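Local atomic coordinates of F420-dependent alcohol dehydrogenase (PDB entry 1RHC), a protein that probably oxidises secondary alcohols to ketones with coenzyme F420 as hydride acceptor, as a member of the bacterial luciferase family. Residues 312-315 / 316-320. Sequence-based numbering, arbitrary orientation.
Sequences PDVN and FGIDI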
loop_
_atom_site.group_PDB
_atom_site.type_symbol
_atom_site.label_atom_id
_atom_site.label_comp_id
_atom_site.label_asym_id
_atom_site.label_seq_id
_atom_site.Cartn_x
_atom_site.Cartn_y
_atom_site.Cartn_z
ATOM N N PRO A 312 -11.690 21.688 -17.508
ATOM C CA PRO A 312 -10.546 22.303 -18.196
ATOM C C PRO A 312 -9.674 23.075 -17.204
ATOM O O PRO A 312 -8.460 23.024 -17.276
ATOM C CB PRO A 312 -11.206 23.245 -19.214
ATOM C CG PRO A 312 -12.526 22.592 -19.505
ATOM C CD PRO A 312 -12.969 22.075 -18.135
ATOM N N ASP A 313 -10.309 23.788 -16.281
ATOM C CA ASP A 313 -9.602 24.562 -15.265
ATOM C C ASP A 313 -9.869 23.791 -13.975
ATOM O O ASP A 313 -10.920 23.957 -13.353
ATOM C CB ASP A 313 -10.209 25.974 -15.184
ATOM C CG ASP A 313 -9.519 26.865 -14.164
ATOM O OD1 ASP A 313 -9.015 26.362 -13.127
ATOM O OD2 ASP A 313 -9.511 28.106 -14.382
ATOM N N VAL A 314 -8.915 22.947 -13.578
ATOM C CA VAL A 314 -9.117 22.105 -12.400
ATOM C C VAL A 314 -9.476 22.847 -11.124
ATOM O O VAL A 314 -10.400 22.450 -10.403
ATOM C CB VAL A 314 -7.871 21.227 -12.142
ATOM C CG1 VAL A 314 -8.034 20.457 -10.826
ATOM C CG2 VAL A 314 -7.676 20.270 -13.322
ATOM N N ASN A 315 -8.755 23.927 -10.824
ATOM C CA ASN A 315 -9.031 24.661 -9.583
ATOM C C ASN A 315 -10.407 25.291 -9.526
ATOM O O ASN A 315 -11.030 25.327 -8.468
ATOM C CB ASN A 315 -7.958 25.723 -9.381
ATOM C CG ASN A 315 -6.616 25.115 -9.021
ATOM O OD1 ASN A 315 -5.573 25.746 -9.191
ATOM N ND2 ASN A 315 -6.638 23.888 -8.509
ATOM N N PHE A 316 -10.872 25.815 -10.664
ATOM C CA PHE A 316 -12.227 26.371 -10.773
ATOM C C PHE A 316 -13.233 25.213 -10.587
ATOM O O PHE A 316 -14.275 25.385 -9.955
ATOM C CB PHE A 316 -12.410 26.978 -12.161
ATOM C CG PHE A 316 -13.820 27.363 -12.480
ATOM C CD1 PHE A 316 -14.447 28.404 -11.793
ATOM C CD2 PHE A 316 -14.519 26.690 -13.489
ATOM C CE1 PHE A 316 -15.756 28.786 -12.101
ATOM C CE2 PHE A 316 -15.829 27.061 -13.809
ATOM C CZ PHE A 316 -16.452 28.113 -13.112
ATOM N N GLY A 317 -12.906 24.054 -11.142
ATOM C CA GLY A 317 -13.767 22.875 -11.026
ATOM C C GLY A 317 -13.976 22.480 -9.565
ATOM O O GLY A 317 -14.975 21.856 -9.210
ATOM N N ILE A 318 -13.022 22.799 -8.713
ATOM C CA ILE A 318 -13.185 22.519 -7.287
ATOM C C ILE A 318 -13.885 23.684 -6.598
ATOM O O ILE A 318 -14.855 23.501 -5.847
ATOM C CB ILE A 318 -11.805 22.307 -6.557
ATOM C CG1 ILE A 318 -11.049 21.128 -7.181
ATOM C CG2 ILE A 318 -12.042 22.079 -5.060
ATOM C CD1 ILE A 318 -9.619 20.981 -6.714
ATOM N N ASP A 319 -13.379 24.901 -6.836
ATOM C CA ASP A 319 -13.885 26.121 -6.187
ATOM C C ASP A 319 -15.367 26.396 -6.358
ATOM O O ASP A 319 -16.017 26.899 -5.448
ATOM C CB ASP A 319 -13.155 27.356 -6.748
ATOM C CG ASP A 319 -11.784 27.475 -6.232
ATOM O OD1 ASP A 319 -11.450 26.787 -5.237
ATOM O OD2 ASP A 319 -11.041 28.261 -6.820
ATOM N N ILE A 320 -15.852 26.137 -7.556
ATOM C CA ILE A 320 -17.255 26.407 -7.866
ATOM C C ILE A 320 -18.181 25.606 -6.958
ATOM O O ILE A 320 -19.345 25.956 -6.809
ATOM C CB ILE A 320 -17.542 26.138 -9.367
ATOM C CG1 ILE A 320 -18.866 26.813 -9.790
ATOM C CG2 ILE A 320 -17.628 24.656 -9.650
ATOM C CD1 ILE A 320 -18.814 28.305 -9.757
#
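D313 is the N-cap of helix 314-319: its carboxylate OD1 accepts the backbone N-H of F316 at 3.1 Å (D313 OD1 to F316 N), in a nearly straight bond of 166° at hydrogen that meets the carboxylate from above its plane. With CG anti to the backbone N (chi1 -179°), the carboxylate sits beside the carbonyl carbon, where OD1 reaches F316 N. The D313 carbonyl O takes the N-H of G317 at 3.0 Å from D313 O to G317 N, the first i to i+4 bond of the helix. Two residues on, D319 N donates to N315 O over 2.9 Å, whereas I318 N divides itself between V314 O and N315 O in two weak, bent bonds. V314 O also takes the side-chain amide ND2 of N309, at the end of strand 304-309. The CB and carboxylate of D319 lie back alongside N315 O, with D319 CG 3.2 Å from that oxygen, while the carboxylate forms a salt bridge with R25 of helix 16-29. Replacing D319 by an alanine would probably leave the R25 guanidinium without this carboxylate mate and weaken the tie to helix 16-29.

Packing between the side chains is lighter. The CB of F316 rests against the D313 carboxylate, 3.5 Å from D313 CG, and I320 CB lies over one face of the F316 ring, toward the rim. On another side of the turn, V314 CG1 and I318 CD1 come within a loose 4.4 Å, and both side chains also touch helix 16-29. The arrangement is a classic Asp N-cap, opening a short helix that follows strand 304-309, packs against helix 16-29 and reaches V232 of strand 224-232 through F316, on the outside of the (alpha, beta)8 barrel of this luciferase-like enzyme.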